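Local coordinates for protein pectate lyase 1 (Juniperus ashei, PDB 1PXZ) that cleaves pectate, an alpha-1,4-linked galacturonan, by elimination with low activity, probably using calcium, and is the major allergen of mountain cedar pollen, at residues Y251-P259 / C291-T299. Sequence-based numbering, arbitrary orientation.
Sequences YAIGGSSNP and CANWVWRST
W294 and W296, in the loop before strand 296-299 and at its start, lay their indoles against strand 253-256 and the tight corner after it, within the right-handed parallel beta-helix of the pectate lyase fold. The second segment enters this contact through a type I turn, closed by W294 N bonding to C291 O at 3.0 Å. C291, in disulfide linkage with C285, sets its SG against one face of the W294 indole. On the opposite face lies the corner itself: N258 CA sits 3.5 Å from the centroid of the five-membered ring, almost on its normal, a CH-pi contact. S257 and N258 both have left-handed backbone angles, and the turn they make places N258 N and CA over the indole. With chi1 at -175°, N258 swings CG away from its backbone N, and the amide runs alongside the ring, N258 ND2 lying 3.3 Å from W294 CD1 with the planes 26° apart. V295 N gives its hydrogen to a water 2.9 Å away; that water also donates a weak bond to P259 O. W296 turns its six-membered ring toward G254 and G255, with W296 CH2 3.6 Å from G255 N, and also touches I261 of strand 260-264 and T280. G255, whose backbone angles call for glycine, lets the ring lie close to the chain. Tryptophan suits the site because it offers a broad apolar surface together with one N-H: W296 NE1 donates to P259 O at 2.9 Å, bent to 130° at the hydrogen and approaching from above the carbonyl plane, while P259 CG packs 3.8 Å from W296 CZ2.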
loop_
_atom_site.group_PDB
_atom_site.type_symbol
_atom_site.label_atom_id
_atom_site.label_comp_id
_atom_site.label_asym_id
_atom_site.label_seq_id
_atom_site.Cartn_x
_atom_site.Cartn_y
_atom_site.Cartn_z
ATOM N N TYR A 251 2.827 -3.341 -18.397
ATOM C CA TYR A 251 3.002 -1.910 -18.263
ATOM C C TYR A 251 3.320 -1.586 -16.804
ATOM O O TYR A 251 3.212 -2.481 -15.965
ATOM C CB TYR A 251 1.734 -1.130 -18.638
ATOM C CG TYR A 251 0.547 -1.472 -17.759
ATOM C CD1 TYR A 251 -0.210 -2.602 -18.041
ATOM C CD2 TYR A 251 0.173 -0.706 -16.653
ATOM C CE1 TYR A 251 -1.303 -2.958 -17.261
ATOM C CE2 TYR A 251 -0.908 -1.050 -15.866
ATOM C CZ TYR A 251 -1.641 -2.176 -16.181
ATOM O OH TYR A 251 -2.723 -2.503 -15.392
ATOM N N ALA A 252 3.593 -0.303 -16.550
ATOM C CA ALA A 252 3.841 0.077 -15.158
ATOM C C ALA A 252 2.653 0.780 -14.523
ATOM O O ALA A 252 2.211 0.387 -13.447
ATOM C CB ALA A 252 5.065 0.969 -15.023
ATOM N N ILE A 253 2.199 1.845 -15.164
ATOM C CA ILE A 253 1.125 2.663 -14.597
ATOM C C ILE A 253 -0.072 2.631 -15.519
ATOM O O ILE A 253 0.077 2.833 -16.729
ATOM C CB ILE A 253 1.609 4.105 -14.391
ATOM C CG1 ILE A 253 2.755 4.166 -13.380
ATOM C CG2 ILE A 253 0.473 5.029 -13.972
ATOM C CD1 ILE A 253 3.406 5.521 -13.282
ATOM N N GLY A 254 -1.272 2.369 -14.995
ATOM C CA GLY A 254 -2.379 2.335 -15.974
ATOM C C GLY A 254 -3.697 2.600 -15.278
ATOM O O GLY A 254 -3.743 2.909 -14.080
ATOM N N GLY A 255 -4.796 2.454 -16.013
ATOM C CA GLY A 255 -6.060 2.777 -15.346
ATOM C C GLY A 255 -7.191 2.890 -16.352
ATOM O O GLY A 255 -6.983 2.821 -17.571
ATOM N N SER A 256 -8.387 3.088 -15.798
ATOM C CA SER A 256 -9.605 3.173 -16.603
ATOM C C SER A 256 -10.587 4.106 -15.912
ATOM O O SER A 256 -10.365 4.474 -14.752
ATOM C CB SER A 256 -10.237 1.798 -16.810
ATOM O OG SER A 256 -10.560 1.175 -15.578
ATOM N N SER A 257 -11.640 4.495 -16.640
ATOM C CA SER A 257 -12.623 5.398 -16.044
ATOM C C SER A 257 -11.968 6.659 -15.486
ATOM O O SER A 257 -12.211 7.067 -14.351
ATOM C CB SER A 257 -13.426 4.656 -14.977
ATOM O OG SER A 257 -14.093 3.527 -15.545
ATOM N N ASN A 258 -11.147 7.301 -16.305
ATOM C CA ASN A 258 -10.680 8.656 -16.054
ATOM C C ASN A 258 -10.092 8.858 -14.674
ATOM O O ASN A 258 -10.565 9.710 -13.918
ATOM C CB ASN A 258 -11.857 9.634 -16.228
ATOM C CG ASN A 258 -11.544 11.107 -16.132
ATOM O OD1 ASN A 258 -12.424 11.918 -15.801
ATOM N ND2 ASN A 258 -10.340 11.553 -16.392
ATOM N N PRO A 259 -9.050 8.132 -14.310
ATOM C CA PRO A 259 -8.336 8.510 -13.080
ATOM C C PRO A 259 -7.427 9.686 -13.423
ATOM O O PRO A 259 -7.031 9.875 -14.585
ATOM C CB PRO A 259 -7.527 7.239 -12.769
ATOM C CG PRO A 259 -7.165 6.759 -14.143
ATOM C CD PRO A 259 -8.415 6.991 -14.974
ATOM N N CYS A 291 -10.317 9.832 -24.463
ATOM C CA CYS A 291 -9.277 9.419 -23.519
ATOM C C CYS A 291 -8.296 10.558 -23.372
ATOM O O CYS A 291 -7.578 10.699 -22.378
ATOM C CB CYS A 291 -8.583 8.111 -23.939
ATOM S SG CYS A 291 -9.043 6.750 -22.830
ATOM N N ALA A 292 -8.275 11.450 -24.375
ATOM C CA ALA A 292 -7.385 12.604 -24.264
ATOM C C ALA A 292 -7.818 13.546 -23.152
ATOM O O ALA A 292 -7.081 14.465 -22.803
ATOM C CB ALA A 292 -7.326 13.357 -25.588
ATOM N N ASN A 293 -9.010 13.350 -22.578
ATOM C CA ASN A 293 -9.439 14.248 -21.502
ATOM C C ASN A 293 -8.813 13.831 -20.178
ATOM O O ASN A 293 -8.786 14.634 -19.240
ATOM C CB ASN A 293 -10.966 14.256 -21.392
ATOM C CG ASN A 293 -11.620 14.969 -22.579
ATOM O OD1 ASN A 293 -12.743 14.670 -22.988
ATOM N ND2 ASN A 293 -10.931 15.941 -23.153
ATOM N N TRP A 294 -8.325 12.584 -20.103
ATOM C CA TRP A 294 -7.809 12.151 -18.788
ATOM C C TRP A 294 -6.539 12.893 -18.432
ATOM O O TRP A 294 -5.637 13.142 -19.218
ATOM C CB TRP A 294 -7.548 10.645 -18.826
ATOM C CG TRP A 294 -8.717 9.770 -19.106
ATOM C CD1 TRP A 294 -10.013 10.102 -19.344
ATOM C CD2 TRP A 294 -8.646 8.327 -19.170
ATOM N NE1 TRP A 294 -10.765 8.957 -19.550
ATOM C CE2 TRP A 294 -9.947 7.860 -19.450
ATOM C CE3 TRP A 294 -7.592 7.424 -19.010
ATOM C CZ2 TRP A 294 -10.235 6.496 -19.581
ATOM C CZ3 TRP A 294 -7.879 6.067 -19.140
ATOM C CH2 TRP A 294 -9.187 5.626 -19.423
ATOM N N VAL A 295 -6.370 13.286 -17.173
ATOM C CA VAL A 295 -5.206 14.101 -16.858
ATOM C C VAL A 295 -4.144 13.162 -16.276
ATOM O O VAL A 295 -4.218 12.800 -15.106
ATOM C CB VAL A 295 -5.561 15.226 -15.885
ATOM C CG1 VAL A 295 -4.297 15.913 -15.382
ATOM C CG2 VAL A 295 -6.480 16.263 -16.542
ATOM N N TRP A 296 -3.232 12.760 -17.150
ATOM C CA TRP A 296 -2.121 11.895 -16.768
ATOM C C TRP A 296 -0.826 12.647 -17.026
ATOM O O TRP A 296 -0.421 12.808 -18.176
ATOM C CB TRP A 296 -2.131 10.576 -17.536
ATOM C CG TRP A 296 -3.249 9.639 -17.203
ATOM C CD1 TRP A 296 -4.446 9.897 -16.619
ATOM C CD2 TRP A 296 -3.248 8.220 -17.466
ATOM N NE1 TRP A 296 -5.193 8.763 -16.491
ATOM C CE2 TRP A 296 -4.468 7.713 -17.009
ATOM C CE3 TRP A 296 -2.316 7.343 -18.045
ATOM C CZ2 TRP A 296 -4.798 6.361 -17.107
ATOM C CZ3 TRP A 296 -2.640 5.992 -18.143
ATOM C CH2 TRP A 296 -3.880 5.520 -17.670
ATOM N N ARG A 297 -0.173 13.110 -15.967
ATOM C CA ARG A 297 1.006 13.940 -16.113
ATOM C C ARG A 297 2.298 13.255 -15.661
ATOM O O ARG A 297 2.293 12.472 -14.702
ATOM C CB ARG A 297 0.866 15.230 -15.303
ATOM C CG ARG A 297 -0.476 15.924 -15.431
ATOM C CD ARG A 297 -0.289 17.428 -15.233
ATOM N NE ARG A 297 0.103 17.763 -13.866
ATOM C CZ ARG A 297 -0.773 18.230 -12.979
ATOM N NH1 ARG A 297 -2.035 18.387 -13.370
ATOM N NH2 ARG A 297 -0.398 18.530 -11.740
ATOM N N SER A 298 3.373 13.571 -16.380
ATOM C CA SER A 298 4.712 13.099 -16.025
ATOM C C SER A 298 5.623 14.303 -15.802
ATOM O O SER A 298 5.844 15.082 -16.739
ATOM C CB SER A 298 5.264 12.181 -17.115
ATOM O OG SER A 298 6.654 11.958 -16.955
ATOM N N THR A 299 6.140 14.482 -14.592
ATOM C CA THR A 299 6.999 15.598 -14.239
ATOM C C THR A 299 8.332 15.166 -13.662
ATOM O O THR A 299 8.312 14.493 -12.620
ATOM C CB THR A 299 6.293 16.473 -13.170
ATOM O OG1 THR A 299 4.976 16.799 -13.664
ATOM C CG2 THR A 299 7.047 17.762 -12.921
HETATM O O HOH W 1 -8.498 12.804 -15.270
#